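Local atomic coordinates of walker-Type ATPase (Pyrococcus abyssi, PDB entry 2QEN), a protein that binds ADP and a magnesium ion and is probably an ATP-binding P-loop ATPase of unknown biological role. Residues N296-S299 with L300-Y304; N323-M327 with N328-E332; I339-P342 with V343-T346. The protein carries 1 engineered substitution. All coordinates share one frame; numbering follows the deposited sequence.

Interaction 1: N296-S299 with L300-Y304; sequences NRWS and LIRDY
The indole of W298 meets R302 at its edge. NH1 of R302 lies in the ring plane, 3.6 Å from W298 CD1. The ring and guanidinium planes stand 70° apart, so the two groups do not stack. One face of the R302 guanidinium lies over the backbone of S299, with S299 CA above its centre and S299 CB 3.8 Å from NH2. R302 reaches back along the helix because CG is anti to its backbone N (chi1 -170°) and the chain bends at chi3. Its NH2 also makes a weak salt bridge to OD1 of D303. The indole N-H of W298 is taken by E314. The R297 guanidinium carries N296 CG over one face and L300 CD1 at its edge, 3.5 Å from R297 NE. R297 is the N-cap residue of helix 298-307, within the winged helix-turn-helix region at the C-terminal end of the chain. R297 O accepts from I301 N at 2.9 Å, nearly in line with the C=O bond. W298 O and S299 O then accept from R302 N and D303 N, which gives the first turns of the helix. W298 and I301 both turn to L317 on helix 314-326 and to Y337 on strand 336-339.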
ATOM      1  N   ASN A 296     -19.724  -0.687 -18.029  1.00 26.85           N
ATOM      2  CA  ASN A 296     -18.977   0.243 -17.184  1.00 27.19           C
ATOM      3  C   ASN A 296     -19.766   1.538 -16.874  1.00 27.04           C
ATOM      4  O   ASN A 296     -19.204   2.592 -16.528  1.00 26.12           O
ATOM      5  CB  ASN A 296     -17.651   0.556 -17.879  1.00 27.12           C
ATOM      6  CG  ASN A 296     -17.851   1.185 -19.217  1.00 27.33           C
ATOM      7  OD1 ASN A 296     -18.985   1.456 -19.610  1.00 28.58           O
ATOM      8  ND2 ASN A 296     -16.761   1.447 -19.930  1.00 27.04           N
ATOM      9  N   ARG A 297     -21.080   1.434 -17.022  1.00 26.78           N
ATOM     10  CA  ARG A 297     -22.015   2.463 -16.589  1.00 27.69           C
ATOM     11  C   ARG A 297     -23.105   1.781 -15.768  1.00 27.23           C
ATOM     12  O   ARG A 297     -23.375   0.593 -15.954  1.00 27.55           O
ATOM     13  CB  ARG A 297     -22.589   3.224 -17.790  1.00 28.09           C
ATOM     14  CG  ARG A 297     -21.622   4.290 -18.323  1.00 32.75           C
ATOM     15  CD  ARG A 297     -21.911   4.687 -19.770  1.00 41.07           C
ATOM     16  NE  ARG A 297     -21.242   3.769 -20.691  1.00 47.61           N
ATOM     17  CZ  ARG A 297     -20.000   3.922 -21.156  1.00 49.13           C
ATOM     18  NH1 ARG A 297     -19.271   4.984 -20.810  1.00 50.23           N
ATOM     19  NH2 ARG A 297     -19.492   3.008 -21.977  1.00 49.11           N
ATOM     20  N   TRP A 298     -23.688   2.528 -14.840  1.00 26.25           N
ATOM     21  CA  TRP A 298     -24.693   2.029 -13.909  1.00 25.72           C
ATOM     22  C   TRP A 298     -25.726   1.076 -14.508  1.00 25.52           C
ATOM     23  O   TRP A 298     -25.852  -0.068 -14.064  1.00 25.76           O
ATOM     24  CB  TRP A 298     -25.409   3.217 -13.266  1.00 24.84           C
ATOM     25  CG  TRP A 298     -26.425   2.857 -12.229  1.00 24.68           C
ATOM     26  CD1 TRP A 298     -27.727   2.452 -12.436  1.00 24.75           C
ATOM     27  CD2 TRP A 298     -26.242   2.907 -10.809  1.00 23.92           C
ATOM     28  NE1 TRP A 298     -28.351   2.242 -11.224  1.00 24.07           N
ATOM     29  CE2 TRP A 298     -27.465   2.514 -10.213  1.00 24.51           C
ATOM     30  CE3 TRP A 298     -25.158   3.241  -9.982  1.00 23.39           C
ATOM     31  CZ2 TRP A 298     -27.638   2.449  -8.819  1.00 24.86           C
ATOM     32  CZ3 TRP A 298     -25.330   3.169  -8.594  1.00 25.47           C
ATOM     33  CH2 TRP A 298     -26.567   2.766  -8.031  1.00 24.65           C
ATOM     34  N   SER A 299     -26.499   1.565 -15.472  1.00 25.37           N
ATOM     35  CA  SER A 299     -27.548   0.743 -16.105  1.00 25.10           C
ATOM     36  C   SER A 299     -26.963  -0.433 -16.874  1.00 24.57           C
ATOM     37  O   SER A 299     -27.595  -1.482 -16.965  1.00 25.28           O
ATOM     38  CB  SER A 299     -28.429   1.578 -17.040  1.00 24.30           C
ATOM     39  OG  SER A 299     -27.642   2.125 -18.080  1.00 23.68           O
ATOM     40  N   LEU A 300     -25.772  -0.260 -17.438  1.00 24.55           N
ATOM     41  CA  LEU A 300     -25.103  -1.353 -18.158  1.00 24.82           C
ATOM     42  C   LEU A 300     -24.806  -2.519 -17.210  1.00 24.71           C
ATOM     43  O   LEU A 300     -25.077  -3.674 -17.545  1.00 23.88           O
ATOM     44  CB  LEU A 300     -23.823  -0.880 -18.856  1.00 23.88           C
ATOM     45  CG  LEU A 300     -23.943   0.072 -20.057  1.00 25.63           C
ATOM     46  CD1 LEU A 300     -22.546   0.558 -20.519  1.00 22.47           C
ATOM     47  CD2 LEU A 300     -24.733  -0.520 -21.242  1.00 23.48           C
ATOM     48  N   ILE A 301     -24.294  -2.183 -16.022  1.00 25.73           N
ATOM     49  CA  ILE A 301     -23.949  -3.141 -14.968  1.00 27.19           C
ATOM     50  C   ILE A 301     -25.192  -3.842 -14.446  1.00 27.68           C
ATOM     51  O   ILE A 301     -25.236  -5.065 -14.344  1.00 27.47           O
ATOM     52  CB  ILE A 301     -23.219  -2.460 -13.760  1.00 27.61           C
ATOM     53  CG1 ILE A 301     -21.802  -2.028 -14.146  1.00 27.76           C
ATOM     54  CG2 ILE A 301     -23.170  -3.421 -12.550  1.00 28.14           C
ATOM     55  CD1 ILE A 301     -21.175  -1.051 -13.172  1.00 27.83           C
ATOM     56  N   ARG A 302     -26.201  -3.040 -14.137  1.00 28.18           N
ATOM     57  CA  ARG A 302     -27.432  -3.503 -13.554  1.00 28.85           C
ATOM     58  C   ARG A 302     -28.191  -4.482 -14.460  1.00 28.62           C
ATOM     59  O   ARG A 302     -28.623  -5.553 -13.992  1.00 28.65           O
ATOM     60  CB  ARG A 302     -28.279  -2.273 -13.244  1.00 29.98           C
ATOM     61  CG  ARG A 302     -29.526  -2.477 -12.421  1.00 33.23           C
ATOM     62  CD  ARG A 302     -30.369  -1.193 -12.513  1.00 38.99           C
ATOM     63  NE  ARG A 302     -30.926  -1.037 -13.860  1.00 40.41           N
ATOM     64  CZ  ARG A 302     -31.120   0.118 -14.497  1.00 41.55           C
ATOM     65  NH1 ARG A 302     -30.805   1.279 -13.932  1.00 41.15           N
ATOM     66  NH2 ARG A 302     -31.632   0.101 -15.722  1.00 42.79           N
ATOM     67  N   ASP A 303     -28.364  -4.124 -15.737  1.00 27.23           N
ATOM     68  CA  ASP A 303     -29.036  -5.011 -16.694  1.00 26.45           C
ATOM     69  C   ASP A 303     -28.230  -6.290 -16.951  1.00 25.53           C
ATOM     70  O   ASP A 303     -28.801  -7.358 -17.102  1.00 23.89           O
ATOM     71  CB  ASP A 303     -29.265  -4.320 -18.044  1.00 26.41           C
ATOM     72  CG  ASP A 303     -30.222  -3.118 -17.968  1.00 28.62           C
ATOM     73  OD1 ASP A 303     -30.951  -2.925 -16.945  1.00 29.20           O
ATOM     74  OD2 ASP A 303     -30.232  -2.365 -18.973  1.00 26.52           O
ATOM     75  N   TYR A 304     -26.907  -6.163 -17.027  1.00 25.56           N
ATOM     76  CA  TYR A 304     -26.039  -7.307 -17.348  1.00 26.14           C
ATOM     77  C   TYR A 304     -26.198  -8.399 -16.296  1.00 26.17           C
ATOM     78  O   TYR A 304     -26.459  -9.567 -16.620  1.00 25.75           O
ATOM     79  CB  TYR A 304     -24.572  -6.879 -17.454  1.00 26.56           C
ATOM     80  CG  TYR A 304     -23.624  -8.021 -17.787  1.00 27.42           C
ATOM     81  CD1 TYR A 304     -23.679  -8.669 -19.035  1.00 27.51           C
ATOM     82  CD2 TYR A 304     -22.683  -8.456 -16.852  1.00 27.52           C
ATOM     83  CE1 TYR A 304     -22.814  -9.723 -19.332  1.00 29.00           C
ATOM     84  CE2 TYR A 304     -21.808  -9.500 -17.136  1.00 27.13           C
ATOM     85  CZ  TYR A 304     -21.866 -10.117 -18.378  1.00 28.04           C
ATOM     86  OH  TYR A 304     -21.009 -11.153 -18.655  1.00 28.10           O
TER

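Interaction 2: N323-M327 with N328-E332; sequences NLKKM and NWIVE
K325 runs from the end of helix 314-326 across to strand 330-333, touching I330 first and E332 last. K325 CB lies 4.1 Å from the backbone O of I330. K325 CG presses on I330 CG2 at 3.4 Å, a tight carbon contact. The chain bends at chi3 (77°), which turns it along the strand. CD and CE then pass OE1 of E332, and CE also packs on E332 CB. At the tip, K325 NZ forms a salt bridge to E332 OE1 at 2.8 Å, nearly along the C-O axis. E332 meets it with an extended chain. A second carboxylate, that of E322, also binds NZ.

The backbone between the two elements is a Schellman motif. N328 has positive phi (66°) and breaks the helix. L324 O accepts from W329 N at 2.9 Å, and N328 N gives a weaker bond to K325 O. W329 then lies beside M327. M327 CB sits at the edge of the indole, 3.6 Å from W329 CD1, and SD is also at the edge, a Met-aromatic contact. N328 ND2 bonds to S172 O, which ties the turn to the ATPase core.

With two carboxylates on one ammonium, K325 NZ is probably kept charged, and it likely offsets much of the repulsion between E322 and E332.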
ATOM      1  N   ASN A 323     -18.100   0.782  -2.072  1.00 26.59           N
ATOM      2  CA  ASN A 323     -17.116  -0.066  -1.387  1.00 26.71           C
ATOM      3  C   ASN A 323     -15.924  -0.468  -2.269  1.00 26.48           C
ATOM      4  O   ASN A 323     -14.774  -0.393  -1.851  1.00 26.55           O
ATOM      5  CB  ASN A 323     -17.794  -1.313  -0.821  1.00 26.82           C
ATOM      6  CG  ASN A 323     -18.660  -1.011   0.395  1.00 28.34           C
ATOM      7  OD1 ASN A 323     -19.409  -1.872   0.860  1.00 30.73           O
ATOM      8  ND2 ASN A 323     -18.547   0.206   0.927  1.00 27.82           N
ATOM      9  N   LEU A 324     -16.226  -0.901  -3.484  1.00 26.14           N
ATOM     10  CA  LEU A 324     -15.235  -1.227  -4.508  1.00 26.20           C
ATOM     11  C   LEU A 324     -14.290  -0.065  -4.813  1.00 25.90           C
ATOM     12  O   LEU A 324     -13.083  -0.267  -5.006  1.00 25.86           O
ATOM     13  CB  LEU A 324     -15.977  -1.656  -5.782  1.00 26.14           C
ATOM     14  CG  LEU A 324     -15.979  -3.120  -6.256  1.00 28.01           C
ATOM     15  CD1 LEU A 324     -15.455  -4.201  -5.254  1.00 25.57           C
ATOM     16  CD2 LEU A 324     -17.309  -3.498  -6.921  1.00 26.31           C
ATOM     17  N   LYS A 325     -14.839   1.147  -4.851  1.00 25.52           N
ATOM     18  CA  LYS A 325     -14.044   2.371  -4.981  1.00 26.08           C
ATOM     19  C   LYS A 325     -13.139   2.651  -3.767  1.00 26.22           C
ATOM     20  O   LYS A 325     -11.955   3.013  -3.932  1.00 26.55           O
ATOM     21  CB  LYS A 325     -14.971   3.575  -5.213  1.00 26.57           C
ATOM     22  CG  LYS A 325     -15.635   3.615  -6.597  1.00 25.71           C
ATOM     23  CD  LYS A 325     -16.888   4.528  -6.605  1.00 26.73           C
ATOM     24  CE  LYS A 325     -16.546   6.008  -6.647  1.00 29.44           C
ATOM     25  NZ  LYS A 325     -17.770   6.907  -6.651  1.00 29.22           N
ATOM     26  N   LYS A 326     -13.698   2.486  -2.562  1.00 25.48           N
ATOM     27  CA  LYS A 326     -12.983   2.683  -1.295  1.00 25.27           C
ATOM     28  C   LYS A 326     -11.873   1.651  -1.091  1.00 25.12           C
ATOM     29  O   LYS A 326     -10.861   1.929  -0.441  1.00 24.47           O
ATOM     30  CB  LYS A 326     -13.949   2.580  -0.111  1.00 24.96           C
ATOM     31  CG  LYS A 326     -14.933   3.738   0.046  1.00 25.67           C
ATOM     32  CD  LYS A 326     -15.881   3.451   1.214  1.00 25.89           C
ATOM     33  CE  LYS A 326     -17.013   4.477   1.326  1.00 27.59           C
ATOM     34  NZ  LYS A 326     -16.635   5.553   2.281  1.00 28.99           N
ATOM     35  N   MET A 327     -12.097   0.451  -1.619  1.00 25.17           N
ATOM     36  CA  MET A 327     -11.095  -0.606  -1.625  1.00 25.96           C
ATOM     37  C   MET A 327     -10.100  -0.391  -2.767  1.00 25.48           C
ATOM     38  O   MET A 327      -9.119  -1.113  -2.874  1.00 25.29           O
ATOM     39  CB  MET A 327     -11.778  -1.977  -1.783  1.00 26.13           C
ATOM     40  CG  MET A 327     -12.191  -2.671  -0.474  1.00 25.85           C
ATOM     41  SD  MET A 327     -13.269  -4.093  -0.824  1.00 27.60           S
ATOM     42  CE  MET A 327     -12.512  -5.363   0.151  1.00 27.95           C
ATOM     43  N   ASN A 328     -10.393   0.572  -3.645  1.00 25.53           N
ATOM     44  CA  ASN A 328      -9.552   0.882  -4.806  1.00 26.02           C
ATOM     45  C   ASN A 328      -9.467  -0.229  -5.877  1.00 26.53           C
ATOM     46  O   ASN A 328      -8.467  -0.311  -6.618  1.00 26.27           O
ATOM     47  CB  ASN A 328      -8.144   1.281  -4.351  1.00 26.51           C
ATOM     48  CG  ASN A 328      -7.684   2.599  -4.941  1.00 28.46           C
ATOM     49  OD1 ASN A 328      -8.350   3.182  -5.800  1.00 31.56           O
ATOM     50  ND2 ASN A 328      -6.532   3.074  -4.483  1.00 29.03           N
ATOM     51  N   TRP A 329     -10.492  -1.080  -5.966  1.00 26.59           N
ATOM     52  CA  TRP A 329     -10.573  -2.032  -7.093  1.00 27.44           C
ATOM     53  C   TRP A 329     -10.894  -1.248  -8.352  1.00 27.60           C
ATOM     54  O   TRP A 329     -10.455  -1.595  -9.453  1.00 27.35           O
ATOM     55  CB  TRP A 329     -11.642  -3.107  -6.869  1.00 27.15           C
ATOM     56  CG  TRP A 329     -11.192  -4.185  -5.914  1.00 27.88           C
ATOM     57  CD1 TRP A 329     -11.439  -4.245  -4.582  1.00 27.26           C
ATOM     58  CD2 TRP A 329     -10.416  -5.352  -6.231  1.00 26.59           C
ATOM     59  NE1 TRP A 329     -10.869  -5.366  -4.041  1.00 26.98           N
ATOM     60  CE2 TRP A 329     -10.236  -6.069  -5.028  1.00 27.60           C
ATOM     61  CE3 TRP A 329      -9.872  -5.866  -7.411  1.00 27.05           C
ATOM     62  CZ2 TRP A 329      -9.524  -7.272  -4.964  1.00 28.03           C
ATOM     63  CZ3 TRP A 329      -9.159  -7.063  -7.354  1.00 27.56           C
ATOM     64  CH2 TRP A 329      -8.996  -7.756  -6.136  1.00 28.15           C
ATOM     65  N   ILE A 330     -11.611  -0.141  -8.139  1.00 27.87           N
ATOM     66  CA  ILE A 330     -12.265   0.595  -9.198  1.00 27.76           C
ATOM     67  C   ILE A 330     -12.100   2.110  -9.049  1.00 27.67           C
ATOM     68  O   ILE A 330     -12.041   2.633  -7.945  1.00 26.75           O
ATOM     69  CB  ILE A 330     -13.765   0.158  -9.245  1.00 28.02           C
ATOM     70  CG1 ILE A 330     -14.063  -0.575 -10.514  1.00 27.90           C
ATOM     71  CG2 ILE A 330     -14.776   1.249  -8.935  1.00 27.96           C
ATOM     72  CD1 ILE A 330     -13.989  -1.985 -10.271  1.00 29.25           C
ATOM     73  N   VAL A 331     -12.003   2.786 -10.188  1.00 28.29           N
ATOM     74  CA  VAL A 331     -12.128   4.231 -10.267  1.00 29.16           C
ATOM     75  C   VAL A 331     -13.430   4.575 -11.026  1.00 29.98           C
ATOM     76  O   VAL A 331     -13.790   3.898 -12.010  1.00 29.34           O
ATOM     77  CB  VAL A 331     -10.894   4.865 -10.979  1.00 29.21           C
ATOM     78  CG1 VAL A 331     -10.938   6.348 -10.886  1.00 30.33           C
ATOM     79  CG2 VAL A 331      -9.583   4.384 -10.339  1.00 30.28           C
ATOM     80  N   GLU A 332     -14.148   5.591 -10.542  1.00 30.54           N
ATOM     81  CA  GLU A 332     -15.236   6.209 -11.292  1.00 32.28           C
ATOM     82  C   GLU A 332     -14.785   7.567 -11.806  1.00 32.82           C
ATOM     83  O   GLU A 332     -14.465   8.455 -11.016  1.00 32.83           O
ATOM     84  CB  GLU A 332     -16.511   6.370 -10.448  1.00 31.73           C
ATOM     85  CG  GLU A 332     -17.655   7.063 -11.215  1.00 33.21           C
ATOM     86  CD  GLU A 332     -18.963   7.198 -10.424  1.00 34.33           C
ATOM     87  OE1 GLU A 332     -18.967   6.981  -9.184  1.00 36.12           O
ATOM     88  OE2 GLU A 332     -20.005   7.522 -11.062  1.00 36.67           O
TER
HETATM   89  O   HOH W   1     -11.339   4.518  -6.320  1.00 28.64           O
HETATM   90  O   HOH W   2     -15.991   9.158  -8.096  1.00 45.68           O

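Interaction 3: I339-P342 with V343-T346; sequences IADP and VVAT
D341 caps the helix that begins at P342. Its OD1 accepts from V343 N at 2.9 Å, and the N-H comes from above the carboxylate plane, 43° out of it. With chi1 at 179°, D341 CG stands opposite the residue's own amide N, and the carboxylate lies alongside V343. The other oxygen, OD2, is held by NE1 of W241, so each oxygen of the carboxylate has a partner. The backbone O of D341 accepts from A345 N at 3.2 Å. One residue on, P342 O takes two donors from T346. T346 N binds P342 O at 3.0 Å and T346 OG1 binds P342 O at 3.1 Å, from opposite faces of the carbonyl plane. The T346 hydroxyl thus bonds back to the helix one turn earlier.

This is the N-terminus of helix 342-348, which follows the strand hairpin of the winged-helix region. D341 is the N-cap and P342 the first helical residue, a place where proline's lack of an N-H costs no helix bond. With D341 replaced by an alanine, V343 N and the indole N-H of W241 would probably lose their acceptor, leaving the helix start less firmly fixed.

Beyond the capping bonds the packing is apolar. D341 CB touches V344 CG2 at 3.8 Å, the two side chains crossing at about a right angle. I339, at the end of strand 336-339, lies over the first turn. Its CG2 meets V344 CG1 at 3.6 Å, and its CB meets A345 CB at 3.9 Å. V344 also packs on I270 of helix 255-280, and V343 on A266 of the same helix.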
ATOM      1  N   ILE A 339     -11.712  -0.648 -13.916  1.00 29.26           N
ATOM      2  CA  ILE A 339     -10.788  -1.360 -13.051  1.00 28.84           C
ATOM      3  C   ILE A 339      -9.534  -0.472 -12.889  1.00 28.57           C
ATOM      4  O   ILE A 339      -8.947  -0.009 -13.877  1.00 28.51           O
ATOM      5  CB  ILE A 339     -10.438  -2.762 -13.621  1.00 28.64           C
ATOM      6  CG1 ILE A 339     -11.702  -3.557 -13.997  1.00 29.15           C
ATOM      7  CG2 ILE A 339      -9.526  -3.543 -12.681  1.00 28.89           C
ATOM      8  CD1 ILE A 339     -12.697  -3.825 -12.886  1.00 29.05           C
ATOM      9  N   ALA A 340      -9.168  -0.217 -11.637  1.00 27.94           N
ATOM     10  CA  ALA A 340      -8.030   0.632 -11.300  1.00 27.90           C
ATOM     11  C   ALA A 340      -6.704   0.118 -11.882  1.00 27.85           C
ATOM     12  O   ALA A 340      -5.879   0.918 -12.337  1.00 28.27           O
ATOM     13  CB  ALA A 340      -7.928   0.796  -9.777  1.00 27.56           C
ATOM     14  N   ASP A 341      -6.502  -1.201 -11.836  1.00 27.48           N
ATOM     15  CA  ASP A 341      -5.311  -1.862 -12.389  1.00 27.35           C
ATOM     16  C   ASP A 341      -5.700  -2.610 -13.678  1.00 27.04           C
ATOM     17  O   ASP A 341      -6.489  -3.540 -13.629  1.00 26.79           O
ATOM     18  CB  ASP A 341      -4.729  -2.833 -11.344  1.00 27.32           C
ATOM     19  CG  ASP A 341      -3.479  -3.591 -11.836  1.00 28.06           C
ATOM     20  OD1 ASP A 341      -3.139  -3.558 -13.042  1.00 28.61           O
ATOM     21  OD2 ASP A 341      -2.827  -4.251 -10.995  1.00 29.04           O
ATOM     22  N   PRO A 342      -5.134  -2.210 -14.836  1.00 27.04           N
ATOM     23  CA  PRO A 342      -5.469  -2.811 -16.144  1.00 26.85           C
ATOM     24  C   PRO A 342      -5.143  -4.304 -16.268  1.00 26.74           C
ATOM     25  O   PRO A 342      -5.761  -5.002 -17.073  1.00 26.79           O
ATOM     26  CB  PRO A 342      -4.599  -2.015 -17.123  1.00 26.88           C
ATOM     27  CG  PRO A 342      -3.504  -1.474 -16.298  1.00 26.90           C
ATOM     28  CD  PRO A 342      -4.128  -1.146 -14.982  1.00 26.74           C
ATOM     29  N   VAL A 343      -4.163  -4.776 -15.499  1.00 26.59           N
ATOM     30  CA  VAL A 343      -3.858  -6.203 -15.413  1.00 26.35           C
ATOM     31  C   VAL A 343      -4.976  -6.984 -14.678  1.00 26.94           C
ATOM     32  O   VAL A 343      -5.357  -8.075 -15.104  1.00 27.49           O
ATOM     33  CB  VAL A 343      -2.445  -6.426 -14.827  1.00 26.14           C
ATOM     34  CG1 VAL A 343      -2.124  -7.912 -14.649  1.00 25.24           C
ATOM     35  CG2 VAL A 343      -1.413  -5.756 -15.715  1.00 25.34           C
ATOM     36  N   VAL A 344      -5.518  -6.422 -13.596  1.00 27.44           N
ATOM     37  CA  VAL A 344      -6.724  -6.976 -12.969  1.00 27.62           C
ATOM     38  C   VAL A 344      -7.860  -7.116 -14.000  1.00 28.33           C
ATOM     39  O   VAL A 344      -8.497  -8.164 -14.084  1.00 28.53           O
ATOM     40  CB  VAL A 344      -7.161  -6.177 -11.703  1.00 27.35           C
ATOM     41  CG1 VAL A 344      -8.497  -6.684 -11.140  1.00 27.45           C
ATOM     42  CG2 VAL A 344      -6.110  -6.276 -10.637  1.00 26.67           C
ATOM     43  N   ALA A 345      -8.085  -6.077 -14.802  1.00 28.85           N
ATOM     44  CA  ALA A 345      -9.058  -6.157 -15.887  1.00 29.44           C
ATOM     45  C   ALA A 345      -8.778  -7.320 -16.872  1.00 29.94           C
ATOM     46  O   ALA A 345      -9.693  -8.074 -17.230  1.00 29.65           O
ATOM     47  CB  ALA A 345      -9.151  -4.809 -16.620  1.00 29.45           C
ATOM     48  N   THR A 346      -7.520  -7.462 -17.299  1.00 30.67           N
ATOM     49  CA  THR A 346      -7.093  -8.574 -18.165  1.00 31.01           C
ATOM     50  C   THR A 346      -7.412  -9.940 -17.545  1.00 31.80           C
ATOM     51  O   THR A 346      -7.953 -10.812 -18.215  1.00 31.94           O
ATOM     52  CB  THR A 346      -5.591  -8.460 -18.523  1.00 31.07           C
ATOM     53  OG1 THR A 346      -5.377  -7.243 -19.250  1.00 31.21           O
ATOM     54  CG2 THR A 346      -5.110  -9.642 -19.385  1.00 30.31           C
TER

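How the interactions relate
All three contacts are local and sit in series along the C-terminal part of the chain. Interaction 1 is a surface contact; interactions 2 and 3 are partly buried. Interaction 1 starts a helix and interaction 3 starts another, but only the latter is capped by a side chain. Interaction 2 ends a helix instead. Interactions 2 and 3 touch: W329 O probably accepts from A340 N, I330 packs on I339, and W329 on V344. Interaction 1 touches neither, with nearest atoms about 7 Å from each. Its chemistry is arginine against an aromatic edge, whereas interaction 2 pairs a lysine with an acid and interaction 3 combines a carboxylate cap and backbone bonds with apolar packing.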